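Local coordinates for protein aromatic amino acid beta-eliminating lyase/threonine aldolase (Exiguobacterium sibiricum, PDB 3LWS) that belongs to the beta-eliminating lyase family of fold-type I pyridoxal-phosphate proteins and carries its cofactor as a modified lysine, at residues M62-F67 with T225-K230; M289-F294 with S328-V333. One frame throughout, in Å; residues are numbered along the deposited sequence.

Interaction 1. Residues M62-F67 with T225-K230; sequences MDDAVF and TARIWK
Arg227 and Asp64 meet tip to tip, the guanidinium presenting its NH1-NH2 end to the carboxylate, one nitrogen to each oxygen. NH1 of Arg227 lies 3.0 Å from OD2 of Asp64, and NH2 of Arg227 lies 3.2 Å from Asp64 OD1; a further weak bond runs from NH2 to OD2. Both oxygens sit almost in the guanidinium plane and are met on their syn sides, yet the two flat groups are turned 33° apart, so the fork is twisted rather than flat. The aspartate reaches the helix because CG is anti to its backbone N (chi1 -167°). Glu53 of helix 49-60 forms a second salt bridge with NH2, which gives the arginine two acidic partners.

Val66 packs on one face of the guanidinium: its CG2 lies over the centre, 3.9 Å from Arg227 CZ, while CG1 rests against the aliphatic stem, 3.7 Å from Arg227 CG. In the large domain of this fold-type I protein, strand 64-68 is an outermost strand, within this chain, of the mixed seven-stranded sheet, and helix 220-232 packs along it nearly parallel, the short axes 10° apart. At Asp63 and Asp64, which both face Gly218 on the adjoining strand, the chain makes a classic beta bulge. Ala226 CB touches Val66 CG2 from the helix side, 4.3 Å away.

Farther along, Lys230 bends at chi3 and brings NZ to 2.8 Å from Phe67 O, a hydrogen bond in the carbonyl plane, with Val66 CG1 beside the ammonium.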
HETATM    1  N   MSE A  62       4.216   9.474 -21.862  1.00 25.19           N
HETATM    2  CA  MSE A  62       3.502   8.217 -22.104  1.00 24.49           C
HETATM    3  C   MSE A  62       2.003   8.500 -22.150  1.00 24.24           C
HETATM    4  O   MSE A  62       1.545   9.495 -21.574  1.00 23.83           O
HETATM    5  CB  MSE A  62       3.750   7.223 -20.958  1.00 23.93           C
HETATM    6  CG  MSE A  62       5.235   6.750 -20.831  1.00 27.16           C
HETATM    7 SE   MSE A  62       5.828   5.565 -22.250  0.75 33.67          SE
HETATM    8  CE  MSE A  62       7.529   6.476 -22.463  1.00 35.84           C
ATOM      9  N   ASP A  63       1.261   7.582 -22.775  1.00 23.41           N
ATOM     10  CA  ASP A  63      -0.175   7.717 -22.979  1.00 24.59           C
ATOM     11  C   ASP A  63      -0.921   7.824 -21.633  1.00 23.79           C
ATOM     12  O   ASP A  63      -1.918   8.504 -21.524  1.00 22.37           O
ATOM     13  CB  ASP A  63      -0.751   6.473 -23.696  1.00 25.74           C
ATOM     14  CG  ASP A  63      -0.388   6.373 -25.189  1.00 31.51           C
ATOM     15  OD1 ASP A  63       0.288   7.266 -25.744  1.00 34.65           O
ATOM     16  OD2 ASP A  63      -0.805   5.342 -25.790  1.00 35.03           O
ATOM     17  N   ASP A  64      -0.447   7.123 -20.610  1.00 23.01           N
ATOM     18  CA  ASP A  64      -1.176   7.056 -19.347  1.00 22.44           C
ATOM     19  C   ASP A  64      -0.141   6.691 -18.245  1.00 22.02           C
ATOM     20  O   ASP A  64       0.991   6.325 -18.566  1.00 19.62           O
ATOM     21  CB  ASP A  64      -2.296   6.024 -19.506  1.00 22.28           C
ATOM     22  CG  ASP A  64      -3.341   6.061 -18.383  1.00 23.48           C
ATOM     23  OD1 ASP A  64      -3.381   6.999 -17.575  1.00 23.46           O
ATOM     24  OD2 ASP A  64      -4.162   5.113 -18.338  1.00 26.65           O
ATOM     25  N   ALA A  65      -0.504   6.861 -16.977  1.00 20.83           N
ATOM     26  CA  ALA A  65       0.358   6.462 -15.857  1.00 18.58           C
ATOM     27  C   ALA A  65      -0.520   6.012 -14.715  1.00 19.79           C
ATOM     28  O   ALA A  65      -1.654   6.488 -14.580  1.00 22.86           O
ATOM     29  CB  ALA A  65       1.292   7.607 -15.429  1.00 17.32           C
ATOM     30  N   VAL A  66      -0.015   5.079 -13.901  1.00 19.39           N
ATOM     31  CA  VAL A  66      -0.807   4.463 -12.831  1.00 17.22           C
ATOM     32  C   VAL A  66      -0.007   4.615 -11.531  1.00 18.59           C
ATOM     33  O   VAL A  66       1.189   4.238 -11.465  1.00 16.79           O
ATOM     34  CB  VAL A  66      -1.077   2.960 -13.093  1.00 17.68           C
ATOM     35  CG1 VAL A  66      -2.050   2.340 -12.016  1.00 17.64           C
ATOM     36  CG2 VAL A  66      -1.638   2.729 -14.495  1.00 15.85           C
ATOM     37  N   PHE A  67      -0.655   5.175 -10.513  1.00 17.23           N
ATOM     38  CA  PHE A  67      -0.012   5.320  -9.225  1.00 17.27           C
ATOM     39  C   PHE A  67      -0.073   3.991  -8.477  1.00 17.00           C
ATOM     40  O   PHE A  67      -1.146   3.468  -8.257  1.00 19.61           O
ATOM     41  CB  PHE A  67      -0.684   6.402  -8.357  1.00 18.50           C
ATOM     42  CG  PHE A  67       0.128   6.760  -7.125  1.00 19.09           C
ATOM     43  CD1 PHE A  67       1.128   7.717  -7.199  1.00 19.78           C
ATOM     44  CD2 PHE A  67      -0.093   6.132  -5.927  1.00 19.68           C
ATOM     45  CE1 PHE A  67       1.912   8.027  -6.081  1.00 22.41           C
ATOM     46  CE2 PHE A  67       0.659   6.450  -4.805  1.00 19.94           C
ATOM     47  CZ  PHE A  67       1.650   7.402  -4.879  1.00 22.21           C
ATOM     48  N   THR A 225      -4.743  -2.582 -17.996  1.00 20.32           N
ATOM     49  CA  THR A 225      -4.472  -3.876 -17.417  1.00 20.71           C
ATOM     50  C   THR A 225      -3.747  -3.782 -16.096  1.00 19.01           C
ATOM     51  O   THR A 225      -4.054  -4.554 -15.176  1.00 17.73           O
ATOM     52  CB  THR A 225      -3.652  -4.746 -18.370  1.00 20.90           C
ATOM     53  OG1 THR A 225      -4.309  -4.705 -19.630  1.00 22.89           O
ATOM     54  CG2 THR A 225      -3.560  -6.181 -17.861  1.00 18.82           C
ATOM     55  N   ALA A 226      -2.815  -2.827 -16.010  1.00 18.23           N
ATOM     56  CA  ALA A 226      -2.041  -2.565 -14.802  1.00 17.45           C
ATOM     57  C   ALA A 226      -2.974  -2.212 -13.612  1.00 17.91           C
ATOM     58  O   ALA A 226      -2.714  -2.613 -12.484  1.00 17.61           O
ATOM     59  CB  ALA A 226      -1.005  -1.439 -15.063  1.00 15.73           C
ATOM     60  N   ARG A 227      -4.056  -1.471 -13.898  1.00 18.89           N
ATOM     61  CA  ARG A 227      -5.061  -1.129 -12.907  1.00 19.43           C
ATOM     62  C   ARG A 227      -5.830  -2.347 -12.434  1.00 19.23           C
ATOM     63  O   ARG A 227      -6.187  -2.404 -11.279  1.00 17.60           O
ATOM     64  CB  ARG A 227      -6.021  -0.046 -13.405  1.00 20.26           C
ATOM     65  CG  ARG A 227      -5.363   1.342 -13.447  1.00 20.21           C
ATOM     66  CD  ARG A 227      -6.379   2.443 -13.694  1.00 21.30           C
ATOM     67  NE  ARG A 227      -5.660   3.688 -13.893  1.00 21.77           N
ATOM     68  CZ  ARG A 227      -5.226   4.152 -15.051  1.00 20.60           C
ATOM     69  NH1 ARG A 227      -5.526   3.537 -16.192  1.00 23.34           N
ATOM     70  NH2 ARG A 227      -4.542   5.297 -15.076  1.00 23.93           N
ATOM     71  N   ILE A 228      -6.045  -3.342 -13.295  1.00 18.40           N
ATOM     72  CA  ILE A 228      -6.719  -4.556 -12.838  1.00 17.99           C
ATOM     73  C   ILE A 228      -5.810  -5.421 -11.935  1.00 16.86           C
ATOM     74  O   ILE A 228      -6.246  -5.909 -10.888  1.00 17.84           O
ATOM     75  CB  ILE A 228      -7.333  -5.339 -13.998  1.00 19.30           C
ATOM     76  CG1 ILE A 228      -8.583  -4.630 -14.506  1.00 21.60           C
ATOM     77  CG2 ILE A 228      -7.708  -6.732 -13.566  1.00 15.70           C
ATOM     78  CD1 ILE A 228      -8.648  -4.590 -15.957  1.00 25.11           C
ATOM     79  N   TRP A 229      -4.548  -5.567 -12.313  1.00 19.01           N
ATOM     80  CA  TRP A 229      -3.565  -6.227 -11.474  1.00 18.20           C
ATOM     81  C   TRP A 229      -3.389  -5.437 -10.192  1.00 17.06           C
ATOM     82  O   TRP A 229      -3.272  -6.053  -9.132  1.00 17.45           O
ATOM     83  CB  TRP A 229      -2.219  -6.407 -12.180  1.00 17.05           C
ATOM     84  CG  TRP A 229      -2.200  -7.513 -13.228  1.00 18.54           C
ATOM     85  CD1 TRP A 229      -2.132  -7.357 -14.584  1.00 19.83           C
ATOM     86  CD2 TRP A 229      -2.269  -8.918 -12.990  1.00 18.24           C
ATOM     87  NE1 TRP A 229      -2.106  -8.584 -15.199  1.00 19.33           N
ATOM     88  CE2 TRP A 229      -2.199  -9.557 -14.237  1.00 17.68           C
ATOM     89  CE3 TRP A 229      -2.364  -9.704 -11.830  1.00 17.54           C
ATOM     90  CZ2 TRP A 229      -2.260 -10.952 -14.368  1.00 19.67           C
ATOM     91  CZ3 TRP A 229      -2.401 -11.083 -11.955  1.00 20.37           C
ATOM     92  CH2 TRP A 229      -2.332 -11.692 -13.216  1.00 19.67           C
ATOM     93  N   LYS A 230      -3.386  -4.101 -10.251  1.00 17.38           N
ATOM     94  CA  LYS A 230      -3.299  -3.328  -8.984  1.00 15.61           C
ATOM     95  C   LYS A 230      -4.399  -3.718  -7.956  1.00 16.46           C
ATOM     96  O   LYS A 230      -4.152  -3.860  -6.742  1.00 15.86           O
ATOM     97  CB  LYS A 230      -3.332  -1.814  -9.245  1.00 16.98           C
ATOM     98  CG  LYS A 230      -3.096  -1.019  -7.929  1.00 16.34           C
ATOM     99  CD  LYS A 230      -2.823   0.464  -8.136  1.00 15.81           C
ATOM    100  CE  LYS A 230      -4.032   1.229  -8.622  1.00 16.21           C
ATOM    101  NZ  LYS A 230      -3.778   2.692  -8.666  1.00 14.54           N
TER

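Interaction 2. Residues M289-F294 with S328-V333; sequences MFHLHF and STEISV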
HETATM    1  N   MSE A 289      24.845   9.486  -6.452  1.00 17.73           N
HETATM    2  CA  MSE A 289      25.209   8.317  -5.663  1.00 17.81           C
HETATM    3  C   MSE A 289      26.538   7.729  -6.077  1.00 16.86           C
HETATM    4  O   MSE A 289      27.003   7.904  -7.206  1.00 19.92           O
HETATM    5  CB  MSE A 289      24.105   7.256  -5.761  1.00 15.46           C
HETATM    6  CG  MSE A 289      24.166   6.405  -7.027  1.00 18.48           C
HETATM    7 SE   MSE A 289      23.036   4.836  -6.863  0.75 21.49          SE
HETATM    8  CE  MSE A 289      24.099   3.796  -5.592  1.00 15.69           C
ATOM      9  N   PHE A 290      27.120   7.006  -5.133  1.00 15.93           N
ATOM     10  CA  PHE A 290      28.230   6.116  -5.374  1.00 15.50           C
ATOM     11  C   PHE A 290      28.344   5.118  -4.213  1.00 16.89           C
ATOM     12  O   PHE A 290      27.694   5.286  -3.171  1.00 16.65           O
ATOM     13  CB  PHE A 290      29.532   6.899  -5.553  1.00 15.94           C
ATOM     14  CG  PHE A 290      29.847   7.873  -4.441  1.00 14.38           C
ATOM     15  CD1 PHE A 290      29.430   9.198  -4.516  1.00 20.22           C
ATOM     16  CD2 PHE A 290      30.599   7.473  -3.333  1.00 19.20           C
ATOM     17  CE1 PHE A 290      29.755  10.109  -3.505  1.00 18.63           C
ATOM     18  CE2 PHE A 290      30.913   8.368  -2.320  1.00 17.32           C
ATOM     19  CZ  PHE A 290      30.505   9.695  -2.413  1.00 16.43           C
ATOM     20  N   HIS A 291      29.171   4.095  -4.369  1.00 17.18           N
ATOM     21  CA  HIS A 291      29.524   3.276  -3.213  1.00 17.18           C
ATOM     22  C   HIS A 291      30.882   3.669  -2.706  1.00 17.76           C
ATOM     23  O   HIS A 291      31.757   4.018  -3.483  1.00 18.90           O
ATOM     24  CB  HIS A 291      29.462   1.782  -3.511  1.00 19.44           C
ATOM     25  CG  HIS A 291      28.068   1.255  -3.685  1.00 21.21           C
ATOM     26  ND1 HIS A 291      27.809  -0.037  -4.071  1.00 18.55           N
ATOM     27  CD2 HIS A 291      26.854   1.854  -3.534  1.00 17.91           C
ATOM     28  CE1 HIS A 291      26.501  -0.215  -4.165  1.00 24.57           C
ATOM     29  NE2 HIS A 291      25.897   0.909  -3.824  1.00 19.88           N
ATOM     30  N   LEU A 292      31.023   3.608  -1.395  1.00 16.84           N
ATOM     31  CA  LEU A 292      32.231   3.999  -0.699  1.00 18.62           C
ATOM     32  C   LEU A 292      32.810   2.734  -0.067  1.00 19.23           C
ATOM     33  O   LEU A 292      32.225   2.203   0.875  1.00 18.92           O
ATOM     34  CB  LEU A 292      31.890   5.025   0.379  1.00 17.95           C
ATOM     35  CG  LEU A 292      33.040   5.534   1.245  1.00 23.83           C
ATOM     36  CD1 LEU A 292      34.089   6.227   0.372  1.00 20.92           C
ATOM     37  CD2 LEU A 292      32.480   6.478   2.310  1.00 19.80           C
ATOM     38  N   HIS A 293      33.946   2.305  -0.599  1.00 19.92           N
ATOM     39  CA  HIS A 293      34.736   1.135  -0.194  1.00 20.14           C
ATOM     40  C   HIS A 293      35.972   1.486   0.667  1.00 20.77           C
ATOM     41  O   HIS A 293      36.782   2.348   0.273  1.00 20.37           O
ATOM     42  CB  HIS A 293      35.321   0.529  -1.463  1.00 19.47           C
ATOM     43  CG  HIS A 293      34.313  -0.094  -2.368  1.00 24.62           C
ATOM     44  ND1 HIS A 293      34.563  -1.253  -3.063  1.00 25.94           N
ATOM     45  CD2 HIS A 293      33.057   0.274  -2.694  1.00 27.48           C
ATOM     46  CE1 HIS A 293      33.500  -1.569  -3.781  1.00 26.76           C
ATOM     47  NE2 HIS A 293      32.567  -0.667  -3.559  1.00 27.32           N
ATOM     48  N   PHE A 294      36.136   0.781   1.786  1.00 20.43           N
ATOM     49  CA  PHE A 294      37.267   0.873   2.679  1.00 21.33           C
ATOM     50  C   PHE A 294      37.996  -0.482   2.682  1.00 22.90           C
ATOM     51  O   PHE A 294      37.368  -1.525   2.907  1.00 22.37           O
ATOM     52  CB  PHE A 294      36.804   1.158   4.123  1.00 21.14           C
ATOM     53  CG  PHE A 294      35.980   2.410   4.275  1.00 22.76           C
ATOM     54  CD1 PHE A 294      34.596   2.390   4.115  1.00 22.93           C
ATOM     55  CD2 PHE A 294      36.584   3.613   4.585  1.00 23.50           C
ATOM     56  CE1 PHE A 294      33.846   3.556   4.247  1.00 23.12           C
ATOM     57  CE2 PHE A 294      35.833   4.766   4.728  1.00 24.33           C
ATOM     58  CZ  PHE A 294      34.477   4.741   4.561  1.00 23.04           C
ATOM     59  N   SER A 328      31.811  -1.792   2.641  1.00 20.95           N
ATOM     60  CA  SER A 328      31.182  -0.868   1.701  1.00 22.11           C
ATOM     61  C   SER A 328      29.966  -0.211   2.294  1.00 21.75           C
ATOM     62  O   SER A 328      29.293  -0.783   3.146  1.00 19.45           O
ATOM     63  CB  SER A 328      30.735  -1.647   0.462  1.00 22.86           C
ATOM     64  OG  SER A 328      30.173  -0.798  -0.510  1.00 30.54           O
ATOM     65  N   THR A 329      29.712   1.025   1.864  1.00 20.28           N
ATOM     66  CA  THR A 329      28.473   1.700   2.183  1.00 18.45           C
ATOM     67  C   THR A 329      28.031   2.504   0.969  1.00 19.11           C
ATOM     68  O   THR A 329      28.834   2.807   0.067  1.00 16.84           O
ATOM     69  CB  THR A 329      28.599   2.613   3.391  1.00 19.61           C
ATOM     70  OG1 THR A 329      27.285   2.883   3.908  1.00 17.75           O
ATOM     71  CG2 THR A 329      29.307   3.946   3.025  1.00 16.30           C
ATOM     72  N   GLU A 330      26.756   2.834   0.936  1.00 18.45           N
ATOM     73  CA  GLU A 330      26.192   3.566  -0.203  1.00 19.60           C
ATOM     74  C   GLU A 330      25.913   5.039   0.198  1.00 19.35           C
ATOM     75  O   GLU A 330      25.314   5.306   1.216  1.00 19.32           O
ATOM     76  CB  GLU A 330      24.924   2.881  -0.677  1.00 19.92           C
ATOM     77  CG  GLU A 330      24.228   3.551  -1.850  1.00 18.95           C
ATOM     78  CD  GLU A 330      23.046   2.741  -2.349  1.00 26.32           C
ATOM     79  OE1 GLU A 330      23.253   1.700  -3.012  1.00 24.57           O
ATOM     80  OE2 GLU A 330      21.909   3.150  -2.063  1.00 22.24           O
ATOM     81  N   ILE A 331      26.377   5.972  -0.611  1.00 19.86           N
ATOM     82  CA  ILE A 331      26.141   7.409  -0.384  1.00 20.67           C
ATOM     83  C   ILE A 331      25.186   7.884  -1.463  1.00 19.20           C
ATOM     84  O   ILE A 331      25.469   7.693  -2.637  1.00 19.51           O
ATOM     85  CB  ILE A 331      27.458   8.214  -0.558  1.00 20.68           C
ATOM     86  CG1 ILE A 331      28.555   7.742   0.409  1.00 25.25           C
ATOM     87  CG2 ILE A 331      27.181   9.720  -0.446  1.00 21.16           C
ATOM     88  CD1 ILE A 331      28.190   7.720   1.876  1.00 22.24           C
ATOM     89  N   SER A 332      24.071   8.496  -1.088  1.00 18.72           N
ATOM     90  CA  SER A 332      23.195   9.177  -2.061  1.00 20.15           C
ATOM     91  C   SER A 332      23.016  10.635  -1.595  1.00 20.08           C
ATOM     92  O   SER A 332      22.512  10.869  -0.507  1.00 23.41           O
ATOM     93  CB  SER A 332      21.841   8.486  -2.133  1.00 21.35           C
ATOM     94  OG  SER A 332      21.962   7.151  -2.661  1.00 27.41           O
ATOM     95  N   VAL A 333      23.434  11.609  -2.398  1.00 19.36           N
ATOM     96  CA  VAL A 333      23.402  13.021  -1.948  1.00 19.40           C
ATOM     97  C   VAL A 333      21.999  13.632  -2.129  1.00 20.22           C
ATOM     98  O   VAL A 333      21.332  13.477  -3.195  1.00 20.46           O
ATOM     99  CB  VAL A 333      24.524  13.888  -2.638  1.00 20.43           C
ATOM    100  CG1 VAL A 333      24.389  15.416  -2.300  1.00 19.20           C
ATOM    101  CG2 VAL A 333      25.915  13.414  -2.256  1.00 16.77           C
TER
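His291 turns its CG anti to the carbonyl carbon (chi1 -71°), which swings the imidazole across to Glu330. The two residues form a non-hydrogen-bonded pair of antiparallel strands 289-295 and 326-332, the central strands of the four-stranded sheet in the smaller domain of this fold-type I protein. NE2 of His291 donates to Glu330 OE1 at 2.9 Å; the oxygen lies close to the ring plane and is approached on its anti lone pair. Ring and carboxylate are nearly coplanar, 16° apart, while CD2 of the imidazole rests 3.6 Å from Glu330 CG. OE1 also makes a salt bridge with Arg146 NE, so this oxygen has two polar partners.

The other face of the sheet, with Phe290, Leu292, Thr329 and Ile331, is largely apolar. Phe290 stands with CG between its backbone N and carbonyl carbon (chi1 53°), which folds the ring over Ile331. CB of Ile331 makes a CH-pi contact 4.0 Å from the Phe290 ring centroid, over the face but displaced toward the rim, and CG1 of Ile331 reaches 3.7 Å from Phe290 CE2. Beyond them Leu292 and Thr329 lie side by side, CB of Leu292 against the Thr329 methyl, while Thr329 OG1 hydrogen-bonds to Tyr319 O. Phe272 of helix 258-273 packs on Phe290 and Leu292 from this side.

Two hydrogen-bonded pairs, Phe290 with Ile331 and Leu292 with Thr329, join the backbones; the bond from Leu292 N to Thr329 O is 2.8 Å long. Back on the face of His291 and Glu330, the selenomethionine at Met289 lays its methyl beside the same carboxylate, Met289 CE lying 3.4 Å from Glu330 OE1.

How the interactions relate
Interaction 1 precedes interaction 2 along the chain, and the two lie on opposite sides of the chain's centre, with their own centres about 34 Å apart and nearest atoms about 20 Å apart. They share no helix or sheet. Residues 62-67 and 225-230 join the edge of the mixed seven-stranded sheet to helix 220-232, whereas 289-294 and 328-333 pair the two inner strands of the antiparallel four-stranded sheet. Interaction 1 thus lies in the large domain and interaction 2 in the small domain of a fold-type I chain. Lys206, modified with the cofactor, falls in sequence between the two segments of interaction 1. The helix of interaction 1 also touches the second subunit; interaction 2 does not.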